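Long-range contacts in binding component of ABC transporter (Wolinella succinogenes, PDB 3K4U), which probably serves as the solute-binding component of an ABC transporter, holding a lysine molecule between its two lobes: residues L118-G123 / D158-D163; Q93-K98 / T184-E189; P13-F18 / L164-A169; K106-L111 / R132-A137. One frame throughout, in Å; residues are numbered along the deposited sequence.

Contact 1 (L118-G123 / D158-D163). With LYS (lysine), chain K.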
loop_
_atom_site.group_PDB
_atom_site.type_symbol
_atom_site.label_atom_id
_atom_site.label_comp_id
_atom_site.label_asym_id
_atom_site.label_seq_id
_atom_site.Cartn_x
_atom_site.Cartn_y
_atom_site.Cartn_z
ATOM N N LEU E 118 20.920 1.202 42.077
ATOM C CA LEU E 118 20.852 1.661 40.677
ATOM C C LEU E 118 21.079 3.179 40.484
ATOM O O LEU E 118 20.431 4.028 41.123
ATOM C CB LEU E 118 19.512 1.247 40.094
ATOM C CG LEU E 118 18.858 1.945 38.902
ATOM C CD1 LEU E 118 18.940 1.049 37.692
ATOM C CD2 LEU E 118 17.424 2.220 39.278
ATOM N N VAL E 119 21.992 3.516 39.576
ATOM C CA VAL E 119 22.401 4.919 39.419
ATOM C C VAL E 119 22.215 5.545 38.042
ATOM O O VAL E 119 22.418 4.891 36.988
ATOM C CB VAL E 119 23.824 5.178 39.909
ATOM C CG1 VAL E 119 23.887 5.013 41.423
ATOM C CG2 VAL E 119 24.798 4.261 39.227
ATOM N N THR E 120 21.826 6.822 38.071
ATOM C CA THR E 120 21.781 7.641 36.872
ATOM C C THR E 120 22.049 9.151 37.131
ATOM O O THR E 120 22.304 9.585 38.273
ATOM C CB THR E 120 20.447 7.442 36.130
ATOM O OG1 THR E 120 20.624 7.723 34.734
ATOM C CG2 THR E 120 19.359 8.334 36.705
ATOM N N LYS E 121 21.971 9.938 36.067
ATOM C CA LYS E 121 22.199 11.352 36.181
ATOM C C LYS E 121 20.959 12.048 36.756
ATOM O O LYS E 121 19.826 11.553 36.593
ATOM C CB LYS E 121 22.542 11.922 34.810
ATOM C CG LYS E 121 22.425 13.465 34.730
ATOM C CD LYS E 121 22.434 13.883 33.267
ATOM C CE LYS E 121 22.602 15.357 33.107
ATOM N NZ LYS E 121 23.940 15.791 33.544
ATOM N N PHE E 122 21.163 13.204 37.388
ATOM C CA PHE E 122 20.066 13.911 38.040
ATOM C C PHE E 122 19.153 14.685 37.081
ATOM O O PHE E 122 19.624 15.296 36.096
ATOM C CB PHE E 122 20.592 14.852 39.129
ATOM C CG PHE E 122 19.508 15.617 39.837
ATOM C CD1 PHE E 122 18.801 15.030 40.913
ATOM C CD2 PHE E 122 19.149 16.898 39.414
ATOM C CE1 PHE E 122 17.780 15.724 41.578
ATOM C CE2 PHE E 122 18.107 17.606 40.074
ATOM C CZ PHE E 122 17.422 17.003 41.155
ATOM N N GLY E 123 17.855 14.687 37.405
ATOM C CA GLY E 123 16.843 15.447 36.646
ATOM C C GLY E 123 16.809 15.146 35.155
ATOM O O GLY E 123 16.756 16.048 34.344
ATOM N N ASP E 158 25.360 -1.365 41.269
ATOM C CA ASP E 158 25.272 -2.612 40.498
ATOM C C ASP E 158 24.934 -2.413 39.028
ATOM O O ASP E 158 25.243 -3.270 38.204
ATOM C CB ASP E 158 24.258 -3.553 41.122
ATOM C CG ASP E 158 24.278 -3.508 42.620
ATOM O OD1 ASP E 158 25.250 -4.037 43.216
ATOM O OD2 ASP E 158 23.316 -2.940 43.193
HETATM N N MSE E 159 24.308 -1.282 38.706
HETATM C CA MSE E 159 23.739 -1.059 37.385
HETATM C C MSE E 159 23.376 0.391 37.108
HETATM O O MSE E 159 22.929 1.125 38.005
HETATM C CB MSE E 159 22.488 -1.902 37.218
HETATM C CG MSE E 159 21.558 -1.798 38.403
HETATM SE SE MSE E 159 19.970 -2.858 38.083
HETATM C CE MSE E 159 18.942 -2.348 39.700
ATOM N N PHE E 160 23.554 0.758 35.840
ATOM C CA PHE E 160 23.340 2.101 35.294
ATOM C C PHE E 160 22.131 2.111 34.336
ATOM O O PHE E 160 21.923 1.167 33.576
ATOM C CB PHE E 160 24.619 2.525 34.565
ATOM C CG PHE E 160 24.582 3.921 34.002
ATOM C CD1 PHE E 160 24.639 5.035 34.842
ATOM C CD2 PHE E 160 24.525 4.127 32.634
ATOM C CE1 PHE E 160 24.595 6.311 34.320
ATOM C CE2 PHE E 160 24.483 5.409 32.126
ATOM C CZ PHE E 160 24.521 6.498 32.976
ATOM N N ILE E 161 21.319 3.159 34.397
ATOM C CA ILE E 161 20.135 3.294 33.520
ATOM C C ILE E 161 20.208 4.599 32.754
ATOM O O ILE E 161 20.496 5.642 33.328
ATOM C CB ILE E 161 18.798 3.292 34.276
ATOM C CG1 ILE E 161 17.621 3.346 33.269
ATOM C CG2 ILE E 161 18.727 4.479 35.259
ATOM C CD1 ILE E 161 16.188 3.190 33.904
ATOM N N PHE E 162 19.933 4.544 31.458
ATOM C CA PHE E 162 20.054 5.723 30.624
ATOM C C PHE E 162 19.631 5.372 29.210
ATOM O O PHE E 162 19.489 4.201 28.881
ATOM C CB PHE E 162 21.515 6.211 30.630
ATOM C CG PHE E 162 21.655 7.667 30.366
ATOM C CD1 PHE E 162 21.584 8.584 31.411
ATOM C CD2 PHE E 162 21.851 8.131 29.078
ATOM C CE1 PHE E 162 21.681 9.948 31.156
ATOM C CE2 PHE E 162 21.951 9.483 28.820
ATOM C CZ PHE E 162 21.870 10.395 29.859
ATOM N N ASP E 163 19.436 6.407 28.395
ATOM C CA ASP E 163 19.218 6.275 26.980
ATOM C C ASP E 163 20.161 5.241 26.382
ATOM O O ASP E 163 21.373 5.251 26.619
ATOM C CB ASP E 163 19.376 7.622 26.269
ATOM C CG ASP E 163 18.366 8.680 26.747
ATOM O OD1 ASP E 163 18.003 9.604 25.961
ATOM O OD2 ASP E 163 17.946 8.597 27.913
HETATM N N LYS K . 16.937 11.965 26.662
HETATM C CA LYS K . 17.561 12.456 27.873
HETATM C C LYS K . 16.645 13.501 28.468
HETATM O O LYS K . 15.953 14.190 27.722
HETATM C CB LYS K . 18.920 13.096 27.551
HETATM C CG LYS K . 19.879 13.177 28.715
HETATM C CD LYS K . 20.712 14.406 28.616
HETATM C CE LYS K . 21.930 14.371 29.547
HETATM N NZ LYS K . 22.926 15.424 29.221
HETATM O OXT LYS K . 16.578 13.684 29.682
#

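Contact 2 (Q93-K98 / T184-E189)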
loop_
_atom_site.group_PDB
_atom_site.type_symbol
_atom_site.label_atom_id
_atom_site.label_comp_id
_atom_site.label_asym_id
_atom_site.label_seq_id
_atom_site.Cartn_x
_atom_site.Cartn_y
_atom_site.Cartn_z
ATOM N N GLN E 93 15.271 3.717 27.255
ATOM C CA GLN E 93 16.212 3.442 28.327
ATOM C C GLN E 93 16.664 1.992 28.378
ATOM O O GLN E 93 15.883 1.078 28.129
ATOM C CB GLN E 93 15.647 3.868 29.676
ATOM C CG GLN E 93 16.389 5.027 30.280
ATOM C CD GLN E 93 16.024 6.309 29.632
ATOM O OE1 GLN E 93 16.479 6.622 28.540
ATOM N NE2 GLN E 93 15.171 7.073 30.290
ATOM N N SER E 94 17.937 1.801 28.679
ATOM C CA SER E 94 18.532 0.493 28.787
ATOM C C SER E 94 19.293 0.424 30.088
ATOM O O SER E 94 19.319 1.383 30.856
ATOM C CB SER E 94 19.508 0.273 27.649
ATOM O OG SER E 94 18.949 -0.532 26.643
ATOM N N LEU E 95 19.897 -0.733 30.341
ATOM C CA LEU E 95 20.627 -0.982 31.567
ATOM C C LEU E 95 22.077 -1.423 31.300
ATOM O O LEU E 95 22.346 -2.245 30.408
ATOM C CB LEU E 95 19.876 -1.991 32.426
ATOM C CG LEU E 95 18.386 -1.730 32.701
ATOM C CD1 LEU E 95 17.806 -2.834 33.561
ATOM C CD2 LEU E 95 18.133 -0.367 33.356
ATOM N N LEU E 96 23.012 -0.842 32.049
ATOM C CA LEU E 96 24.355 -1.380 32.093
ATOM C C LEU E 96 24.551 -1.978 33.477
ATOM O O LEU E 96 24.319 -1.289 34.468
ATOM C CB LEU E 96 25.394 -0.299 31.810
ATOM C CG LEU E 96 25.504 0.337 30.422
ATOM C CD1 LEU E 96 26.708 1.280 30.415
ATOM C CD2 LEU E 96 25.604 -0.699 29.300
ATOM N N VAL E 97 24.957 -3.254 33.539
ATOM C CA VAL E 97 25.115 -3.994 34.819
ATOM C C VAL E 97 26.542 -4.526 35.001
ATOM O O VAL E 97 27.295 -4.639 34.032
ATOM C CB VAL E 97 24.059 -5.168 34.951
ATOM C CG1 VAL E 97 22.638 -4.687 34.584
ATOM C CG2 VAL E 97 24.438 -6.388 34.092
ATOM N N LYS E 98 26.918 -4.848 36.235
ATOM C CA LYS E 98 28.208 -5.501 36.499
ATOM C C LYS E 98 28.162 -6.953 36.022
ATOM O O LYS E 98 27.081 -7.549 35.947
ATOM C CB LYS E 98 28.557 -5.463 37.990
ATOM C CG LYS E 98 29.977 -4.924 38.307
ATOM C CD LYS E 98 31.123 -5.905 37.973
ATOM C CE LYS E 98 32.412 -5.170 37.547
ATOM N NZ LYS E 98 33.016 -4.337 38.635
ATOM N N THR E 184 17.293 -4.395 26.189
ATOM C CA THR E 184 15.868 -4.232 25.975
ATOM C C THR E 184 15.522 -2.784 26.310
ATOM O O THR E 184 15.927 -2.269 27.334
ATOM C CB THR E 184 15.005 -5.220 26.797
ATOM O OG1 THR E 184 15.622 -6.512 26.788
ATOM C CG2 THR E 184 13.603 -5.329 26.206
ATOM N N SER E 185 14.803 -2.142 25.394
ATOM C CA SER E 185 14.300 -0.783 25.536
ATOM C C SER E 185 13.154 -0.759 26.528
ATOM O O SER E 185 12.229 -1.564 26.396
ATOM C CB SER E 185 13.785 -0.312 24.174
ATOM O OG SER E 185 12.994 0.871 24.294
ATOM N N LEU E 186 13.178 0.150 27.503
ATOM C CA LEU E 186 12.102 0.155 28.512
ATOM C C LEU E 186 11.159 1.362 28.476
ATOM O O LEU E 186 10.156 1.390 29.205
ATOM C CB LEU E 186 12.669 -0.035 29.912
ATOM C CG LEU E 186 13.863 -1.001 30.051
ATOM C CD1 LEU E 186 14.361 -1.066 31.472
ATOM C CD2 LEU E 186 13.529 -2.381 29.550
ATOM N N THR E 187 11.467 2.354 27.641
ATOM C CA THR E 187 10.592 3.499 27.501
ATOM C C THR E 187 10.374 3.787 26.029
ATOM O O THR E 187 10.954 3.130 25.158
ATOM C CB THR E 187 11.121 4.763 28.257
ATOM O OG1 THR E 187 12.559 4.861 28.160
ATOM C CG2 THR E 187 10.697 4.748 29.731
ATOM N N TYR E 188 9.513 4.747 25.735
ATOM C CA TYR E 188 9.364 5.186 24.363
ATOM C C TYR E 188 9.696 6.639 24.394
ATOM O O TYR E 188 8.911 7.449 24.929
ATOM C CB TYR E 188 7.949 4.971 23.830
ATOM C CG TYR E 188 7.836 5.453 22.425
ATOM C CD1 TYR E 188 8.261 4.652 21.357
ATOM C CD2 TYR E 188 7.347 6.724 22.148
ATOM C CE1 TYR E 188 8.181 5.110 20.037
ATOM C CE2 TYR E 188 7.279 7.195 20.852
ATOM C CZ TYR E 188 7.686 6.389 19.802
ATOM O OH TYR E 188 7.576 6.873 18.506
ATOM N N GLU E 189 10.873 6.972 23.855
ATOM C CA GLU E 189 11.416 8.313 24.065
ATOM C C GLU E 189 11.824 9.002 22.816
ATOM O O GLU E 189 12.956 8.903 22.395
ATOM C CB GLU E 189 12.514 8.331 25.124
ATOM C CG GLU E 189 11.929 8.307 26.538
ATOM C CD GLU E 189 12.969 8.068 27.601
ATOM O OE1 GLU E 189 12.602 7.694 28.734
ATOM O OE2 GLU E 189 14.164 8.270 27.312
#

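Contact 3 (P13-F18 / L164-A169)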
loop_
_atom_site.group_PDB
_atom_site.type_symbol
_atom_site.label_atom_id
_atom_site.label_comp_id
_atom_site.label_asym_id
_atom_site.label_seq_id
_atom_site.Cartn_x
_atom_site.Cartn_y
_atom_site.Cartn_z
ATOM N N PRO E 13 27.419 18.815 26.939
ATOM C CA PRO E 13 28.252 17.725 26.450
ATOM C C PRO E 13 28.261 16.510 27.367
ATOM O O PRO E 13 28.064 16.630 28.581
ATOM C CB PRO E 13 29.620 18.371 26.356
ATOM C CG PRO E 13 29.277 19.813 25.949
ATOM C CD PRO E 13 28.107 20.116 26.843
ATOM N N GLY E 14 28.465 15.332 26.799
ATOM C CA GLY E 14 28.663 14.183 27.666
ATOM C C GLY E 14 27.555 13.149 27.635
ATOM O O GLY E 14 27.660 12.149 28.330
ATOM N N TYR E 15 26.502 13.413 26.853
ATOM C CA TYR E 15 25.577 12.403 26.397
ATOM C C TYR E 15 26.137 11.844 25.114
ATOM O O TYR E 15 25.747 12.279 24.033
ATOM C CB TYR E 15 24.217 13.040 26.114
ATOM C CG TYR E 15 23.111 12.111 25.654
ATOM C CD1 TYR E 15 21.917 12.635 25.167
ATOM C CD2 TYR E 15 23.243 10.718 25.706
ATOM C CE1 TYR E 15 20.880 11.819 24.766
ATOM C CE2 TYR E 15 22.205 9.883 25.287
ATOM C CZ TYR E 15 21.036 10.445 24.821
ATOM O OH TYR E 15 20.006 9.643 24.397
ATOM N N LEU E 16 27.073 10.903 25.245
ATOM C CA LEU E 16 27.609 10.117 24.123
ATOM C C LEU E 16 26.524 9.344 23.357
ATOM O O LEU E 16 25.653 8.754 23.993
ATOM C CB LEU E 16 28.595 9.095 24.695
ATOM C CG LEU E 16 30.102 9.375 24.823
ATOM C CD1 LEU E 16 30.467 10.857 25.022
ATOM C CD2 LEU E 16 30.622 8.563 25.975
ATOM N N PRO E 17 26.551 9.342 22.005
ATOM C CA PRO E 17 27.374 10.036 21.002
ATOM C C PRO E 17 26.692 11.275 20.398
ATOM O O PRO E 17 26.976 11.639 19.255
ATOM C CB PRO E 17 27.482 8.996 19.901
ATOM C CG PRO E 17 26.090 8.411 19.864
ATOM C CD PRO E 17 25.653 8.367 21.341
ATOM N N PHE E 18 25.801 11.917 21.149
ATOM C CA PHE E 18 25.158 13.111 20.661
ATOM C C PHE E 18 26.075 14.338 20.815
ATOM O O PHE E 18 26.196 15.168 19.902
ATOM C CB PHE E 18 23.870 13.317 21.429
ATOM C CG PHE E 18 22.775 12.350 21.074
ATOM C CD1 PHE E 18 21.748 12.724 20.229
ATOM C CD2 PHE E 18 22.740 11.088 21.624
ATOM C CE1 PHE E 18 20.726 11.833 19.902
ATOM C CE2 PHE E 18 21.721 10.198 21.302
ATOM C CZ PHE E 18 20.710 10.582 20.434
ATOM N N LEU E 164 19.558 4.339 25.604
ATOM C CA LEU E 164 20.238 3.185 25.025
ATOM C C LEU E 164 21.441 3.525 24.148
ATOM O O LEU E 164 22.423 2.781 24.138
ATOM C CB LEU E 164 19.235 2.352 24.221
ATOM C CG LEU E 164 19.703 1.036 23.624
ATOM C CD1 LEU E 164 18.551 0.104 23.698
ATOM C CD2 LEU E 164 20.148 1.215 22.193
ATOM N N PRO E 165 21.367 4.631 23.384
ATOM C CA PRO E 165 22.510 4.870 22.501
ATOM C C PRO E 165 23.732 5.295 23.270
ATOM O O PRO E 165 24.844 5.059 22.818
ATOM C CB PRO E 165 22.012 5.953 21.558
ATOM C CG PRO E 165 20.470 5.815 21.621
ATOM C CD PRO E 165 20.228 5.501 23.052
ATOM N N PHE E 166 23.526 5.839 24.460
ATOM C CA PHE E 166 24.640 6.077 25.380
ATOM C C PHE E 166 25.328 4.782 25.769
ATOM O O PHE E 166 26.557 4.656 25.642
ATOM C CB PHE E 166 24.186 6.827 26.626
ATOM C CG PHE E 166 25.279 7.052 27.644
ATOM C CD1 PHE E 166 25.909 8.288 27.745
ATOM C CD2 PHE E 166 25.644 6.036 28.536
ATOM C CE1 PHE E 166 26.905 8.505 28.690
ATOM C CE2 PHE E 166 26.645 6.249 29.497
ATOM C CZ PHE E 166 27.277 7.484 29.568
ATOM N N ASN E 167 24.542 3.813 26.221
ATOM C CA ASN E 167 25.075 2.526 26.616
ATOM C C ASN E 167 25.902 1.835 25.553
ATOM O O ASN E 167 26.994 1.349 25.823
ATOM C CB ASN E 167 23.952 1.633 27.105
ATOM C CG ASN E 167 23.281 2.188 28.327
ATOM O OD1 ASN E 167 23.929 2.779 29.203
ATOM N ND2 ASN E 167 21.969 2.009 28.403
ATOM N N VAL E 168 25.429 1.795 24.323
ATOM C CA VAL E 168 26.286 1.107 23.349
ATOM C C VAL E 168 27.616 1.831 23.103
ATOM O O VAL E 168 28.631 1.195 22.957
ATOM C CB VAL E 168 25.556 0.573 22.066
ATOM C CG1 VAL E 168 24.174 1.028 21.986
ATOM C CG2 VAL E 168 26.298 0.927 20.825
ATOM N N ALA E 169 27.614 3.157 23.106
ATOM C CA ALA E 169 28.854 3.909 22.917
ATOM C C ALA E 169 29.766 3.731 24.126
ATOM O O ALA E 169 30.987 3.619 24.002
ATOM C CB ALA E 169 28.560 5.359 22.671
#

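Contact 4 (K106-L111 / R132-A137)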
loop_
_atom_site.group_PDB
_atom_site.type_symbol
_atom_site.label_atom_id
_atom_site.label_comp_id
_atom_site.label_asym_id
_atom_site.label_seq_id
_atom_site.Cartn_x
_atom_site.Cartn_y
_atom_site.Cartn_z
ATOM N N LYS E 106 15.110 -12.314 32.498
ATOM C CA LYS E 106 14.334 -12.271 31.254
ATOM C C LYS E 106 13.837 -10.862 30.961
ATOM O O LYS E 106 13.721 -10.470 29.798
ATOM C CB LYS E 106 13.168 -13.282 31.279
ATOM C CG LYS E 106 13.538 -14.688 30.794
ATOM C CD LYS E 106 12.309 -15.409 30.214
ATOM C CE LYS E 106 12.657 -16.416 29.103
ATOM N NZ LYS E 106 12.759 -15.777 27.750
ATOM N N SER E 107 13.573 -10.106 32.028
ATOM C CA SER E 107 13.085 -8.726 31.940
ATOM C C SER E 107 13.803 -7.806 32.940
ATOM O O SER E 107 14.648 -8.247 33.720
ATOM C CB SER E 107 11.586 -8.694 32.239
ATOM O OG SER E 107 11.368 -8.757 33.643
ATOM N N TYR E 108 13.424 -6.530 32.926
ATOM C CA TYR E 108 13.882 -5.567 33.929
ATOM C C TYR E 108 13.414 -5.885 35.355
ATOM O O TYR E 108 14.015 -5.420 36.319
ATOM C CB TYR E 108 13.444 -4.148 33.542
ATOM C CG TYR E 108 12.060 -3.716 34.020
ATOM C CD1 TYR E 108 10.983 -3.669 33.134
ATOM C CD2 TYR E 108 11.851 -3.311 35.341
ATOM C CE1 TYR E 108 9.718 -3.251 33.548
ATOM C CE2 TYR E 108 10.601 -2.890 35.779
ATOM C CZ TYR E 108 9.524 -2.869 34.877
ATOM O OH TYR E 108 8.269 -2.452 35.299
ATOM N N LYS E 109 12.340 -6.666 35.476
ATOM C CA LYS E 109 11.642 -6.858 36.750
ATOM C C LYS E 109 12.424 -7.742 37.711
ATOM O O LYS E 109 12.342 -7.571 38.927
ATOM C CB LYS E 109 10.236 -7.407 36.506
ATOM C CG LYS E 109 9.176 -6.330 36.346
ATOM C CD LYS E 109 8.079 -6.728 35.352
ATOM C CE LYS E 109 7.063 -5.597 35.192
ATOM N NZ LYS E 109 6.430 -5.591 33.854
ATOM N N ASP E 110 13.195 -8.669 37.148
ATOM C CA ASP E 110 14.120 -9.505 37.908
ATOM C C ASP E 110 15.222 -8.701 38.624
ATOM O O ASP E 110 16.050 -9.285 39.329
ATOM C CB ASP E 110 14.763 -10.562 36.997
ATOM C CG ASP E 110 13.739 -11.387 36.222
ATOM O OD1 ASP E 110 14.020 -11.713 35.045
ATOM O OD2 ASP E 110 12.663 -11.716 36.786
ATOM N N LEU E 111 15.221 -7.375 38.458
ATOM C CA LEU E 111 16.272 -6.519 39.038
ATOM C C LEU E 111 15.860 -5.538 40.137
ATOM O O LEU E 111 16.697 -4.756 40.614
ATOM C CB LEU E 111 17.048 -5.786 37.936
ATOM C CG LEU E 111 18.521 -6.147 37.688
ATOM C CD1 LEU E 111 18.911 -7.537 38.203
ATOM C CD2 LEU E 111 18.852 -6.031 36.205
ATOM N N ARG E 132 9.472 5.655 38.037
ATOM C CA ARG E 132 8.280 4.944 37.606
ATOM C C ARG E 132 8.525 3.428 37.620
ATOM O O ARG E 132 7.848 2.703 38.336
ATOM C CB ARG E 132 7.900 5.381 36.185
ATOM C CG ARG E 132 6.913 6.539 36.063
ATOM C CD ARG E 132 6.681 6.898 34.587
ATOM N NE ARG E 132 6.741 5.709 33.723
ATOM C CZ ARG E 132 7.585 5.527 32.696
ATOM N NH1 ARG E 132 8.467 6.473 32.354
ATOM N NH2 ARG E 132 7.534 4.393 31.992
ATOM N N LEU E 133 9.506 2.971 36.842
ATOM C CA LEU E 133 9.798 1.548 36.660
ATOM C C LEU E 133 10.326 0.829 37.890
ATOM O O LEU E 133 9.972 -0.312 38.119
ATOM C CB LEU E 133 10.795 1.347 35.517
ATOM C CG LEU E 133 10.336 0.946 34.112
ATOM C CD1 LEU E 133 9.021 1.570 33.682
ATOM C CD2 LEU E 133 11.421 1.294 33.116
ATOM N N PHE E 134 11.190 1.473 38.663
ATOM C CA PHE E 134 11.803 0.792 39.802
ATOM C C PHE E 134 11.182 1.214 41.123
ATOM O O PHE E 134 11.039 2.412 41.428
ATOM C CB PHE E 134 13.330 0.922 39.788
ATOM C CG PHE E 134 13.983 0.177 38.643
ATOM C CD1 PHE E 134 14.356 -1.150 38.785
ATOM C CD2 PHE E 134 14.191 0.795 37.412
ATOM C CE1 PHE E 134 14.944 -1.842 37.729
ATOM C CE2 PHE E 134 14.770 0.102 36.354
ATOM C CZ PHE E 134 15.150 -1.211 36.513
ATOM N N LYS E 135 10.785 0.196 41.876
ATOM C CA LYS E 135 9.933 0.357 43.037
ATOM C C LYS E 135 10.681 -0.040 44.290
ATOM O O LYS E 135 10.484 0.558 45.342
ATOM C CB LYS E 135 8.687 -0.525 42.897
ATOM C CG LYS E 135 8.158 -0.718 41.463
ATOM C CD LYS E 135 7.634 0.580 40.869
ATOM C CE LYS E 135 6.477 1.164 41.694
ATOM N NZ LYS E 135 5.918 2.389 41.034
ATOM N N ASN E 136 11.527 -1.061 44.163
ATOM C CA ASN E 136 12.321 -1.583 45.277
ATOM C C ASN E 136 13.790 -1.130 45.323
ATOM O O ASN E 136 14.376 -1.063 46.404
ATOM C CB ASN E 136 12.339 -3.117 45.269
ATOM C CG ASN E 136 10.982 -3.725 45.122
ATOM O OD1 ASN E 136 10.736 -4.453 44.165
ATOM N ND2 ASN E 136 10.094 -3.455 46.072
ATOM N N ALA E 137 14.389 -0.880 44.157
ATOM C CA ALA E 137 15.843 -0.741 44.062
ATOM C C ALA E 137 16.299 0.601 44.590
ATOM O O ALA E 137 15.540 1.565 44.543
ATOM C CB ALA E 137 16.307 -0.942 42.641
#

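Contact 1 (L118-G123 / D158-D163)
Met159, modelled as selenomethionine, accepts a hydrogen bond from Val119 N at its backbone O and lays its side chain against Leu118, where strands 117-121 and 159-163 run parallel in the mixed sheet of one alpha/beta lobe of a family 3 solute-binding protein. The backbone bond, Val119 N to Met159 O, is 3.0 Å long with 168° at the hydrogen. With CG set between its backbone N and carbonyl carbon (chi1 47°) and the chain extended beyond, Met159 brings CE to 3.7 Å from Leu118 CB. Phe160 turns to the other side of the sheet, its CD1 3.1 Å from Val119 O, while its ring packs on Ala148 and Val152 of helix 145-154. Ile161 continues the pairing weakly, its N 3.3 Å from Val119 O. Beyond this point a side chain carries the link: Thr120 OG1, anti to its own backbone N (chi1 -154°), donates to Ile161 O at 2.5 Å, nearly in line with the carbonyl, and Thr120 CB rests on Ile161 CG2. A valine here would remove that hydroxyl and would probably leave Ile161 O without its mate at the end of the strand pair nearer the ligand. Phe162 turns its ring edge to Thr120 OG1, with CD1 the nearest atom, and its CZ reaches CG of the bound lysine at 3.6 Å. Lys121 brings CD and CE against CE of the bound lysine, its NZ hydrogen-bonded to Asp143 O. At the end of the strand, Asp163 OD1 accepts a hydrogen bond from the ligand N, 2.7 Å away.

Contact 2 (Q93-K98 / T184-E189)
Gln93 and Thr187 meet through a backbone N-H and a side-chain hydroxyl: Gln93 N donates to Thr187 OG1 across 3.1 Å. The first torsion of Thr187 (chi1 38°) sets OG1 between its own backbone N and carbonyl carbon, turned to the strand, and the same oxygen gives a weak bond to Glu189 OE1, so the hydroxyl touches both the strand and the Glu189 carboxylate. One residue earlier, Leu186 N donates to Gln93 O at 2.9 Å. Leu186 CG, anti to its carbonyl carbon, lies 3.5 Å from the same Gln93 O, and Leu186 CD1 comes within 4.3 Å of Leu95 CG. The irregular loop 184-189 is thus fastened to the start of the 93-98 run just before the chain enters strand 189-195; strands 89-98 and 189-195 pair antiparallel, and as in other two-lobed binding proteins of this type they probably belong to the pair of connections between the lobes. The Gln93 chain bends at its second torsion (chi2 77°) and brings its amide beside the Glu189 carboxylate, the two planes 60° apart and the side chains crossing at about a right angle. An alanine here would take away the amide and would probably open a gap beside the Glu189 carboxylate, leaving it freer to turn. On another flank Ser94 OG stands 3.6 Å from Thr184 O but makes its weak bond to Leu182 O, while Tyr188 turns from the strand and lays its ring against His215 of a second subunit.

Contact 3 (P13-F18 / L164-A169)
Phe166 presses against Tyr15 and the backbone of Leu16, and this is the tight part of the contact. Its CB lies in the plane of the Tyr15 ring, with Phe166 CB 3.9 Å from Tyr15 CE2, while Phe166 CA approaches Leu16 O at 3.2 Å in a CA-H...O contact. With CG anti to the backbone N (chi1 178°), Phe166 points its ring at the loop, and Gly14 O faces the ring edge at Phe166 CE1, 3.7 Å away. Gly14 and Tyr15 both face Glu19 in a G1 beta bulge; at Gly14's phi of 112° a side chain would jam against the carbonyl O of the residue before. Tyr15 also carries Phe18 CD2 over the centre of one face, and its OH gives a weak bond to Asp163 OD1 in the ligand pocket. The loop belongs to one lobe and helix 164-175 to the other, so these residues meet across the cleft, consistent with a binding protein closed on its solute. Looser packing lies around the partly exposed Leu16 and Pro165: Leu16 CB faces Ala169 CB at 4.2 Å, and Phe18 CE2 offers its ring edge to Pro165 CB at 4.3 Å. Pro17, after a cis peptide bond, makes a closer point, its CD 3.7 Å from Pro165 O.

Contact 4 (K106-L111 / R132-A137)
Tyr108 projects from its loop onto Leu133 and Phe134, at the last turn of helix 125-133. Tyr108 CB lies against Leu186 CD1. The first torsion (chi1 88°) sets CG between the backbone N and the carbonyl carbon, and the ring leaves CG toward the helix. On one side of the ring Tyr108 CD2 meets Phe134 CZ at 4.1 Å, part of an edge-to-face pair in which Tyr108 offers the edge and Phe134 the face, with centroids 5.6 Å apart and planes at 66°. Next, Tyr108 CE2 comes to 3.5 Å from Leu133 O. Tyr108 CZ has Leu133 CG 4.0 Å away, a CH-pi contact over the ring face, while Lys109 CG sits on the opposite face. At the tip, Tyr108 OH stays 3.9 Å from Leu133 O. Leu111 CB adds a contact at 4.5 Å from Phe134 CE1. The loop is shaped by an ST turn, Ser107 OG accepting from Lys109 N, and by Asp110 OD1, which accepts from Lys106 N. Far from the ligand, this is plain packing of the loop leading into strand 117-121 against the C-terminal end of the helix in a beta-alpha-beta unit, 117-121 to 138-142, as found in the alpha/beta lobes of solute-binding proteins.

How the contacts relate
Contacts 1, 2 and 4 cluster in one alpha/beta lobe, their centres 10 to 13 Å apart, whereas contact 3 joins that lobe to the other, its centre about 13 Å from those of contacts 1 and 2 but about 23 Å from that of contact 4. Contacts 1 and 2 share the mixed sheet, in which strand 159-163 is flanked by 89-98 and 117-121. Along the chain the segments begin with 13-18, continue through 93-98, 106-111, 118-123, 132-137 and 158-163, and end with 164-169 and 184-189. Strand 159-163 leads directly into helix 164-175, so the sheet of contact 1 and the cleft of contact 3 meet at the ligand, while contact 4 packs the distal end.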